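PDB 5V13: AAEL008620-PA odorant-binding protein from Aedes aegypti, which binds juvenile hormone in mosquito hemolymph, holding it in a pocket of a fold from the odorant-binding protein family. Local coordinates for residues Y31-C36 with E70-Y75; L89-F94 with L141-G146; K175-K180 with E190-C195. All coordinates share one frame; numbering follows the deposited sequence.

Contact 1 of 3, residues Y31-C36 with E70-Y75; sequences YAYVRC and EELRLY. With JH3 (methyl (2E,6E)-9-[(2R)-3,3-dimethyloxiran-2-yl]-3,7-dimethylnona-2,6-dienoate), chain E.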
loop_
_atom_site.group_PDB
_atom_site.type_symbol
_atom_site.label_atom_id
_atom_site.label_comp_id
_atom_site.label_asym_id
_atom_site.label_seq_id
_atom_site.Cartn_x
_atom_site.Cartn_y
_atom_site.Cartn_z
ATOM N N TYR B 31 -8.752 11.588 10.881
ATOM C CA TYR B 31 -9.363 12.894 10.614
ATOM C C TYR B 31 -10.028 13.442 11.871
ATOM O O TYR B 31 -9.851 14.617 12.232
ATOM C CB TYR B 31 -10.395 12.773 9.487
ATOM C CG TYR B 31 -11.027 14.088 9.085
ATOM C CD1 TYR B 31 -12.128 14.613 9.780
ATOM C CD2 TYR B 31 -10.531 14.802 7.998
ATOM C CE1 TYR B 31 -12.721 15.819 9.380
ATOM C CE2 TYR B 31 -11.103 16.002 7.605
ATOM C CZ TYR B 31 -12.193 16.503 8.293
ATOM O OH TYR B 31 -12.744 17.700 7.882
ATOM N N ALA B 32 -10.809 12.596 12.547
ATOM C CA ALA B 32 -11.527 13.034 13.738
ATOM C C ALA B 32 -10.564 13.374 14.868
ATOM O O ALA B 32 -10.721 14.410 15.537
ATOM C CB ALA B 32 -12.512 11.950 14.178
ATOM N N TYR B 33 -9.563 12.517 15.109
ATOM C CA TYR B 33 -8.624 12.785 16.207
ATOM C C TYR B 33 -7.893 14.110 16.004
ATOM O O TYR B 33 -7.753 14.912 16.940
ATOM C CB TYR B 33 -7.596 11.648 16.342
ATOM C CG TYR B 33 -8.166 10.258 16.571
ATOM C CD1 TYR B 33 -9.449 10.075 17.076
ATOM C CD2 TYR B 33 -7.405 9.130 16.280
ATOM C CE1 TYR B 33 -9.966 8.780 17.275
ATOM C CE2 TYR B 33 -7.896 7.853 16.479
ATOM C CZ TYR B 33 -9.171 7.680 16.974
ATOM O OH TYR B 33 -9.651 6.401 17.145
ATOM N N VAL B 34 -7.391 14.339 14.791
ATOM C CA VAL B 34 -6.586 15.530 14.523
ATOM C C VAL B 34 -7.456 16.788 14.518
ATOM O O VAL B 34 -7.084 17.828 15.094
ATOM C CB VAL B 34 -5.820 15.360 13.195
ATOM C CG1 VAL B 34 -5.162 16.685 12.802
ATOM C CG2 VAL B 34 -4.779 14.253 13.331
ATOM N N ARG B 35 -8.620 16.726 13.861
ATOM C CA ARG B 35 -9.446 17.932 13.767
ATOM C C ARG B 35 -10.011 18.328 15.124
ATOM O O ARG B 35 -10.069 19.522 15.451
ATOM C CB ARG B 35 -10.577 17.748 12.758
ATOM C CG ARG B 35 -10.101 17.739 11.303
ATOM C CD ARG B 35 -9.512 19.098 10.872
ATOM N NE ARG B 35 -10.516 20.161 10.928
ATOM C CZ ARG B 35 -11.288 20.520 9.904
ATOM N NH1 ARG B 35 -11.171 19.906 8.735
ATOM N NH2 ARG B 35 -12.177 21.490 10.049
ATOM N N CYS B 36 -10.431 17.350 15.934
ATOM C CA CYS B 36 -10.893 17.680 17.281
ATOM C C CYS B 36 -9.756 18.184 18.172
ATOM O O CYS B 36 -9.995 19.007 19.070
ATOM C CB CYS B 36 -11.582 16.467 17.910
ATOM S SG CYS B 36 -13.175 16.082 17.085
ATOM N N GLU B 70 -18.992 12.472 18.083
ATOM C CA GLU B 70 -19.876 13.009 17.054
ATOM C C GLU B 70 -19.260 12.906 15.668
ATOM O O GLU B 70 -19.955 12.579 14.695
ATOM C CB GLU B 70 -20.235 14.460 17.370
ATOM C CG GLU B 70 -21.230 14.555 18.503
ATOM C CD GLU B 70 -21.707 15.967 18.741
ATOM O OE1 GLU B 70 -22.684 16.144 19.495
ATOM O OE2 GLU B 70 -21.107 16.897 18.167
ATOM N N GLU B 71 -17.960 13.206 15.543
ATOM C CA GLU B 71 -17.364 13.183 14.212
ATOM C C GLU B 71 -17.354 11.776 13.620
ATOM O O GLU B 71 -17.517 11.620 12.406
ATOM C CB GLU B 71 -15.941 13.742 14.241
ATOM C CG GLU B 71 -15.390 14.025 12.843
ATOM C CD GLU B 71 -16.150 15.146 12.129
ATOM O OE1 GLU B 71 -16.288 15.086 10.890
ATOM O OE2 GLU B 71 -16.605 16.099 12.810
ATOM N N LEU B 72 -17.186 10.748 14.454
ATOM C CA LEU B 72 -17.223 9.360 13.998
ATOM C C LEU B 72 -18.640 8.795 13.920
ATOM O O LEU B 72 -18.799 7.603 13.616
ATOM C CB LEU B 72 -16.365 8.490 14.922
ATOM C CG LEU B 72 -14.874 8.857 14.887
ATOM C CD1 LEU B 72 -14.062 8.042 15.888
ATOM C CD2 LEU B 72 -14.345 8.651 13.475
ATOM N N ARG B 73 -19.653 9.618 14.197
ATOM C CA ARG B 73 -21.053 9.196 14.199
ATOM C C ARG B 73 -21.288 8.041 15.169
ATOM O O ARG B 73 -22.156 7.189 14.949
ATOM C CB ARG B 73 -21.524 8.843 12.784
ATOM C CG ARG B 73 -21.934 10.086 11.955
ATOM C CD ARG B 73 -20.755 11.027 11.591
ATOM N NE ARG B 73 -21.231 12.102 10.718
ATOM C CZ ARG B 73 -20.540 13.193 10.397
ATOM N NH1 ARG B 73 -19.301 13.374 10.850
ATOM N NH2 ARG B 73 -21.099 14.105 9.608
ATOM N N LEU B 74 -20.537 8.024 16.270
ATOM C CA LEU B 74 -20.827 7.117 17.371
ATOM C C LEU B 74 -21.837 7.702 18.336
ATOM O O LEU B 74 -22.587 6.950 18.961
ATOM C CB LEU B 74 -19.548 6.775 18.133
ATOM C CG LEU B 74 -18.437 6.154 17.267
ATOM C CD1 LEU B 74 -17.110 6.160 18.024
ATOM C CD2 LEU B 74 -18.797 4.725 16.849
ATOM N N TYR B 75 -21.831 9.022 18.506
ATOM C CA TYR B 75 -22.848 9.734 19.262
ATOM C C TYR B 75 -23.728 10.518 18.299
ATOM O O TYR B 75 -23.222 11.249 17.442
ATOM C CB TYR B 75 -22.227 10.691 20.284
ATOM C CG TYR B 75 -23.308 11.330 21.130
ATOM C CD1 TYR B 75 -23.946 10.600 22.127
ATOM C CD2 TYR B 75 -23.716 12.639 20.908
ATOM C CE1 TYR B 75 -24.957 11.160 22.892
ATOM C CE2 TYR B 75 -24.721 13.213 21.680
ATOM C CZ TYR B 75 -25.333 12.470 22.668
ATOM O OH TYR B 75 -26.341 13.035 23.429
HETATM C C1 JH3 E . -4.292 11.079 18.128
HETATM O O2 JH3 E . -3.580 10.106 17.960
HETATM O O1 JH3 E . -3.990 12.274 17.381
HETATM C CM JH3 E . -2.927 12.233 16.426
HETATM C C2 JH3 E . -5.461 11.114 19.027
HETATM C C3 JH3 E . -5.903 10.135 19.820
HETATM C "C3'" JH3 E . -5.249 8.786 19.938
HETATM C C4 JH3 E . -7.147 10.431 20.624
HETATM C C5 JH3 E . -8.072 9.219 20.576
HETATM C C6 JH3 E . -9.471 9.642 20.965
HETATM C C7 JH3 E . -9.954 9.513 22.209
HETATM C "C7'" JH3 E . -9.096 8.965 23.319
HETATM C C8 JH3 E . -11.382 9.964 22.478
HETATM C C9 JH3 E . -12.289 8.800 22.911
HETATM C CA JH3 E . -12.199 7.603 21.967
HETATM O O3 JH3 E . -13.167 6.571 22.260
HETATM C CB JH3 E . -13.432 7.360 21.098
HETATM C "CB'" JH3 E . -13.086 6.746 19.737
HETATM C CC JH3 E . -14.658 8.249 21.245
#

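Contact 2 of 3, residues L89-F94 with L141-G146; sequences LQAESF and LRMFHG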
loop_
_atom_site.group_PDB
_atom_site.type_symbol
_atom_site.label_atom_id
_atom_site.label_comp_id
_atom_site.label_asym_id
_atom_site.label_seq_id
_atom_site.Cartn_x
_atom_site.Cartn_y
_atom_site.Cartn_z
ATOM N N LEU B 89 -20.227 -3.126 15.560
ATOM C CA LEU B 89 -19.804 -3.326 14.181
ATOM C C LEU B 89 -18.328 -2.990 14.014
ATOM O O LEU B 89 -17.608 -3.671 13.272
ATOM C CB LEU B 89 -20.686 -2.499 13.237
ATOM C CG LEU B 89 -20.674 -2.901 11.758
ATOM C CD1 LEU B 89 -21.382 -4.258 11.509
ATOM C CD2 LEU B 89 -21.258 -1.788 10.885
ATOM N N GLN B 90 -17.846 -1.965 14.729
ATOM C CA GLN B 90 -16.423 -1.639 14.692
ATOM C C GLN B 90 -15.580 -2.772 15.261
ATOM O O GLN B 90 -14.528 -3.112 14.702
ATOM C CB GLN B 90 -16.145 -0.351 15.473
ATOM C CG GLN B 90 -14.729 0.212 15.288
ATOM C CD GLN B 90 -14.580 0.979 13.975
ATOM O OE1 GLN B 90 -15.561 1.457 13.412
ATOM N NE2 GLN B 90 -13.345 1.088 13.476
ATOM N N ALA B 91 -16.011 -3.353 16.381
ATOM C CA ALA B 91 -15.245 -4.438 16.983
ATOM C C ALA B 91 -15.229 -5.669 16.087
ATOM O O ALA B 91 -14.197 -6.336 15.956
ATOM C CB ALA B 91 -15.813 -4.787 18.355
ATOM N N GLU B 92 -16.358 -5.979 15.454
ATOM C CA GLU B 92 -16.400 -7.141 14.568
ATOM C C GLU B 92 -15.447 -6.994 13.386
ATOM O O GLU B 92 -14.880 -7.987 12.915
ATOM C CB GLU B 92 -17.831 -7.367 14.086
ATOM C CG GLU B 92 -18.764 -7.837 15.193
ATOM C CD GLU B 92 -20.227 -7.952 14.758
ATOM O OE1 GLU B 92 -21.019 -8.597 15.487
ATOM O OE2 GLU B 92 -20.593 -7.383 13.708
ATOM N N SER B 93 -15.248 -5.770 12.902
ATOM C CA SER B 93 -14.381 -5.558 11.753
ATOM C C SER B 93 -12.907 -5.506 12.131
ATOM O O SER B 93 -12.059 -5.956 11.351
ATOM C CB SER B 93 -14.776 -4.270 11.022
ATOM O OG SER B 93 -13.859 -3.989 9.973
ATOM N N PHE B 94 -12.569 -4.955 13.304
ATOM C CA PHE B 94 -11.186 -4.569 13.577
ATOM C C PHE B 94 -10.590 -5.070 14.888
ATOM O O PHE B 94 -9.449 -4.706 15.194
ATOM C CB PHE B 94 -11.032 -3.041 13.548
ATOM C CG PHE B 94 -11.159 -2.431 12.162
ATOM C CD1 PHE B 94 -10.255 -2.751 11.157
ATOM C CD2 PHE B 94 -12.173 -1.530 11.878
ATOM C CE1 PHE B 94 -10.381 -2.203 9.882
ATOM C CE2 PHE B 94 -12.295 -0.959 10.618
ATOM C CZ PHE B 94 -11.392 -1.298 9.613
ATOM N N LEU B 141 -9.577 1.147 22.026
ATOM C CA LEU B 141 -8.345 1.680 21.452
ATOM C C LEU B 141 -7.952 0.912 20.198
ATOM O O LEU B 141 -7.692 1.500 19.141
ATOM C CB LEU B 141 -7.232 1.612 22.503
ATOM C CG LEU B 141 -5.806 2.127 22.282
ATOM C CD1 LEU B 141 -5.110 2.205 23.645
ATOM C CD2 LEU B 141 -4.970 1.251 21.328
ATOM N N ARG B 142 -7.934 -0.411 20.291
ATOM C CA ARG B 142 -7.432 -1.199 19.174
ATOM C C ARG B 142 -8.371 -1.135 17.969
ATOM O O ARG B 142 -7.910 -1.003 16.830
ATOM C CB ARG B 142 -7.206 -2.637 19.635
ATOM C CG ARG B 142 -6.391 -3.433 18.667
ATOM C CD ARG B 142 -5.566 -4.479 19.381
ATOM N NE ARG B 142 -4.552 -4.992 18.473
ATOM C CZ ARG B 142 -3.616 -5.867 18.813
ATOM N NH1 ARG B 142 -3.556 -6.342 20.053
ATOM N NH2 ARG B 142 -2.739 -6.261 17.902
ATOM N N MET B 143 -9.692 -1.229 18.192
ATOM C CA MET B 143 -10.619 -1.326 17.063
ATOM C C MET B 143 -10.788 -0.003 16.339
ATOM O O MET B 143 -11.255 0.002 15.197
ATOM C CB MET B 143 -11.995 -1.843 17.526
ATOM C CG MET B 143 -12.802 -0.861 18.398
ATOM S SD MET B 143 -14.095 -1.784 19.276
ATOM C CE MET B 143 -15.263 -0.508 19.798
ATOM N N PHE B 144 -10.449 1.116 16.983
ATOM C CA PHE B 144 -10.425 2.430 16.350
ATOM C C PHE B 144 -9.005 2.857 15.966
ATOM O O PHE B 144 -8.695 4.054 15.956
ATOM C CB PHE B 144 -11.078 3.473 17.262
ATOM C CG PHE B 144 -12.578 3.355 17.338
ATOM C CD1 PHE B 144 -13.369 3.691 16.239
ATOM C CD2 PHE B 144 -13.196 2.912 18.501
ATOM C CE1 PHE B 144 -14.760 3.583 16.295
ATOM C CE2 PHE B 144 -14.593 2.811 18.575
ATOM C CZ PHE B 144 -15.376 3.144 17.463
ATOM N N HIS B 145 -8.133 1.888 15.678
ATOM C CA HIS B 145 -6.858 2.114 14.994
ATOM C C HIS B 145 -5.831 2.825 15.865
ATOM O O HIS B 145 -4.916 3.480 15.350
ATOM C CB HIS B 145 -7.087 2.860 13.682
ATOM C CG HIS B 145 -8.212 2.277 12.886
ATOM N ND1 HIS B 145 -8.259 0.940 12.553
ATOM C CD2 HIS B 145 -9.365 2.824 12.430
ATOM C CE1 HIS B 145 -9.380 0.693 11.897
ATOM N NE2 HIS B 145 -10.064 1.820 11.801
ATOM N N GLY B 146 -5.936 2.649 17.179
ATOM C CA GLY B 146 -4.986 3.251 18.091
ATOM C C GLY B 146 -3.672 2.511 18.251
ATOM O O GLY B 146 -2.723 3.095 18.784
#

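Contact 3 of 3, residues K175-K180 with E190-C195; sequences KRTDFK and EAFLDC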
loop_
_atom_site.group_PDB
_atom_site.type_symbol
_atom_site.label_atom_id
_atom_site.label_comp_id
_atom_site.label_asym_id
_atom_site.label_seq_id
_atom_site.Cartn_x
_atom_site.Cartn_y
_atom_site.Cartn_z
ATOM N N LYS B 175 -8.738 7.587 -9.049
ATOM C CA LYS B 175 -8.589 6.145 -9.215
ATOM C C LYS B 175 -9.907 5.416 -8.973
ATOM O O LYS B 175 -10.299 4.537 -9.756
ATOM C CB LYS B 175 -7.498 5.627 -8.268
ATOM C CG LYS B 175 -6.079 5.981 -8.728
ATOM C CD LYS B 175 -5.064 5.834 -7.600
ATOM C CE LYS B 175 -4.810 4.376 -7.233
ATOM N NZ LYS B 175 -3.917 4.259 -6.026
ATOM N N ARG B 176 -10.601 5.765 -7.883
ATOM C CA ARG B 176 -11.817 5.049 -7.495
ATOM C C ARG B 176 -12.897 5.150 -8.558
ATOM O O ARG B 176 -13.689 4.213 -8.734
ATOM C CB ARG B 176 -12.332 5.604 -6.158
ATOM C CG ARG B 176 -13.657 5.020 -5.672
ATOM C CD ARG B 176 -14.002 5.579 -4.293
ATOM N NE ARG B 176 -15.233 5.011 -3.750
ATOM C CZ ARG B 176 -15.285 3.923 -2.986
ATOM N NH1 ARG B 176 -14.173 3.269 -2.672
ATOM N NH2 ARG B 176 -16.453 3.489 -2.531
ATOM N N THR B 177 -12.945 6.263 -9.288
ATOM C CA THR B 177 -13.968 6.453 -10.309
ATOM C C THR B 177 -13.438 6.288 -11.730
ATOM O O THR B 177 -14.199 6.484 -12.684
ATOM C CB THR B 177 -14.622 7.834 -10.148
ATOM O OG1 THR B 177 -13.641 8.853 -10.353
ATOM C CG2 THR B 177 -15.194 7.990 -8.753
ATOM N N ASP B 178 -12.165 5.920 -11.902
ATOM C CA ASP B 178 -11.566 5.738 -13.231
ATOM C C ASP B 178 -11.702 7.015 -14.068
ATOM O O ASP B 178 -12.143 6.998 -15.219
ATOM C CB ASP B 178 -12.189 4.527 -13.945
ATOM C CG ASP B 178 -11.356 4.025 -15.126
ATOM O OD1 ASP B 178 -10.204 4.478 -15.298
ATOM O OD2 ASP B 178 -11.864 3.158 -15.884
ATOM N N PHE B 179 -11.314 8.139 -13.469
ATOM C CA PHE B 179 -11.468 9.453 -14.082
ATOM C C PHE B 179 -10.173 10.224 -13.907
ATOM O O PHE B 179 -9.648 10.309 -12.798
ATOM C CB PHE B 179 -12.641 10.227 -13.451
ATOM C CG PHE B 179 -12.756 11.653 -13.927
ATOM C CD1 PHE B 179 -13.118 11.927 -15.240
ATOM C CD2 PHE B 179 -12.517 12.716 -13.067
ATOM C CE1 PHE B 179 -13.228 13.240 -15.689
ATOM C CE2 PHE B 179 -12.625 14.033 -13.519
ATOM C CZ PHE B 179 -12.974 14.284 -14.833
ATOM N N LYS B 180 -9.644 10.765 -14.996
ATOM C CA LYS B 180 -8.494 11.650 -14.919
ATOM C C LYS B 180 -8.986 13.088 -15.003
ATOM O O LYS B 180 -9.659 13.461 -15.969
ATOM C CB LYS B 180 -7.488 11.337 -16.024
ATOM C CG LYS B 180 -6.923 9.915 -15.940
ATOM C CD LYS B 180 -5.662 9.764 -16.787
ATOM C CE LYS B 180 -5.693 8.503 -17.650
ATOM N NZ LYS B 180 -5.437 7.253 -16.880
ATOM N N GLU B 190 -20.317 12.924 -11.615
ATOM C CA GLU B 190 -20.899 13.144 -10.293
ATOM C C GLU B 190 -20.268 12.241 -9.229
ATOM O O GLU B 190 -20.104 12.653 -8.075
ATOM C CB GLU B 190 -22.413 12.927 -10.363
ATOM C CG GLU B 190 -23.199 13.486 -9.186
ATOM C CD GLU B 190 -23.408 12.465 -8.084
ATOM O OE1 GLU B 190 -22.996 12.724 -6.933
ATOM O OE2 GLU B 190 -23.987 11.395 -8.371
ATOM N N ALA B 191 -19.915 11.002 -9.585
ATOM C CA ALA B 191 -19.314 10.122 -8.585
ATOM C C ALA B 191 -17.950 10.635 -8.136
ATOM O O ALA B 191 -17.583 10.496 -6.962
ATOM C CB ALA B 191 -19.201 8.698 -9.129
ATOM N N PHE B 192 -17.178 11.226 -9.051
ATOM C CA PHE B 192 -15.888 11.798 -8.673
ATOM C C PHE B 192 -16.073 13.013 -7.774
ATOM O O PHE B 192 -15.432 13.115 -6.720
ATOM C CB PHE B 192 -15.084 12.166 -9.924
ATOM C CG PHE B 192 -13.922 13.080 -9.657
ATOM C CD1 PHE B 192 -12.741 12.592 -9.108
ATOM C CD2 PHE B 192 -13.993 14.428 -9.980
ATOM C CE1 PHE B 192 -11.662 13.433 -8.873
ATOM C CE2 PHE B 192 -12.920 15.276 -9.750
ATOM C CZ PHE B 192 -11.751 14.783 -9.188
ATOM N N LEU B 193 -16.966 13.931 -8.161
ATOM C CA LEU B 193 -17.239 15.107 -7.329
ATOM C C LEU B 193 -17.697 14.700 -5.934
ATOM O O LEU B 193 -17.247 15.267 -4.929
ATOM C CB LEU B 193 -18.289 15.998 -8.000
ATOM C CG LEU B 193 -17.850 16.613 -9.335
ATOM C CD1 LEU B 193 -19.021 17.277 -10.061
ATOM C CD2 LEU B 193 -16.695 17.596 -9.118
ATOM N N ASP B 194 -18.604 13.728 -5.852
ATOM C CA ASP B 194 -19.091 13.284 -4.551
ATOM C C ASP B 194 -17.953 12.750 -3.691
ATOM O O ASP B 194 -17.859 13.071 -2.496
ATOM C CB ASP B 194 -20.176 12.222 -4.740
ATOM C CG ASP B 194 -20.890 11.879 -3.448
ATOM O OD1 ASP B 194 -21.537 12.775 -2.869
ATOM O OD2 ASP B 194 -20.800 10.713 -3.013
ATOM N N CYS B 195 -17.064 11.949 -4.291
ATOM C CA CYS B 195 -15.915 11.418 -3.557
ATOM C C CYS B 195 -15.039 12.543 -3.015
ATOM O O CYS B 195 -14.633 12.518 -1.846
ATOM C CB CYS B 195 -15.098 10.489 -4.461
ATOM S SG CYS B 195 -13.562 9.806 -3.708
#

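Contact 1 of 3, residues Y31-C36 with E70-Y75
E71, whose CB and CG lie against A32, is gripped through its backbone oxygen by a residue of its own turn: R73 NH1 donates to E71 O over 2.9 Å, at an N-H...O angle of 161°, with the oxygen close to the plane of the guanidinium. The same NH1 has a weak second hold on E71 OE1, part of a salt bridge within the turn that closes helix 59-71, where R73 takes positive phi in a Schellman motif. Across the segments the contact is made by van der Waals packing, mostly of carbon on carbon. A32 CB reaches E71 CG and L72 CD2, each at 3.8 Å, and one methyl touches two neighbouring side chains. E71 CG stands anti to the backbone N (chi1 -167°), and a bend at chi2 places CD. E71 OE1 lies 3.9 Å from Y31 CE1. Y33 comes near L72 by its CE1, while JH3 C5 sits over the centre of one face of its ring; Y33 CB touches JH3 C2 at 3.5 Å. The C36-C67 disulfide ties the helices 26-38 and 59-71 covalently. The polar bonds lie within the helix end, whereas apolar packing joins it to the helix that carries Y33 of the pocket, consistent with a largely hydrocarbon ligand.

Contact 2 of 3, residues L89-F94 with L141-G146
Q90 lays its side chain over the ring of F144 and ends on M143 O. Its CB points toward the opposite segment and lies near F144 CZ, at the start of the path across that ring; CG, anti to the backbone N (chi1 -170°), leads on over F144. There CG sits over the face in a CH-pi contact, 3.8 Å from the ring centroid and 21° off its normal. CD comes to 3.5 Å from F144 CE1, and the amide and ring planes are nearly parallel. At the tip NE2 donates to M143 O over 2.9 Å in an almost straight bond, the acceptor lying close to the amide plane, although NE2 is tilted out of the plane of that carbonyl. OE1 accepts from R24 N, so both ends of the amide are engaged and its flip is probably fixed. Beside it, H145 and F94 form a T-shaped pair. The imidazole edge points at the phenyl face, centroids 4.4 Å apart and planes at 79°, with CE1 over the ring centre. S93 OG lies over the opposite face of F94, and H145 NE2 bonds to R24 O. M143 SD also packs on A91 CB at 3.6 Å. H145, with positive phi, is the C-prime residue of a Schellman motif, in which G146 N bonds to L141 O and H145 N to R142 O. The arrangement is that of a capped helix end, 137-143, received against the last turn of helix 84-94 near the hormone pocket.

Contact 3 of 3, residues K175-K180 with E190-C195
F179 and F192 meet ring against ring, yet in neither a stack nor a T-shape. F179 CD2 lies 3.7 Å above one face of F192, displaced toward the rim, and the same atom is the one closest to F192 CG. The planes are inclined by 54° and the centroids are 5.0 Å apart, while the two side chains cross at about a right angle. W181 also brings its ring against F192. F192 touches V170 and C173 of helix 169-177 as well; its CG is anti to the backbone N (chi1 165°), beside the carbonyl carbon. T177 fills the next place along the contact. Its OG1 touches F192 CB at 3.6 Å and is hydrogen-bonded to C173 O, one turn earlier in its own helix; chi1 of 63° sets this oxygen between the backbone N and the carbonyl carbon. The methyl CG2 instead packs on the backbone of the partner helix, 3.9 Å from A191 C, and near A191 CB. Further along, the aliphatic R176 CD passes 4.3 Å from C195 SG, the sulfur that is joined to C173 by a disulfide. D178, with positive phi, closes helix 169-177 in a Schellman motif. F179 follows in extended conformation, its bond from CA to CB pointing toward helix 190-199. D178 and K180 also bond to the second subunit, K180 to E174 of that copy. The whole is a disulfide-linked pair of helices joined by an irregular loop, with a small aromatic and aliphatic interface near the surface.

In the fold
Contacts 1 and 2 adjoin each other, their centres 15 Å apart. Y33 OH and F144 O lie 2.8 Å apart in a probable hydrogen bond, while L74 CD1 packs on F144 CZ at 3.5 Å. Through these residues both contacts reach the hormone: Y33 belongs to the pocket of JH3, and the side chain of F144 comes within about 4 Å of the ligand. Contact 3 stands apart, its centre 25 Å from that of contact 1 and 28 Å from that of contact 2, with nearest atoms about 11 and 13 Å away. Contacts 2 and 3 both touch the second subunit. Along the chain the three follow in series, and each contains a Schellman-capped helix end.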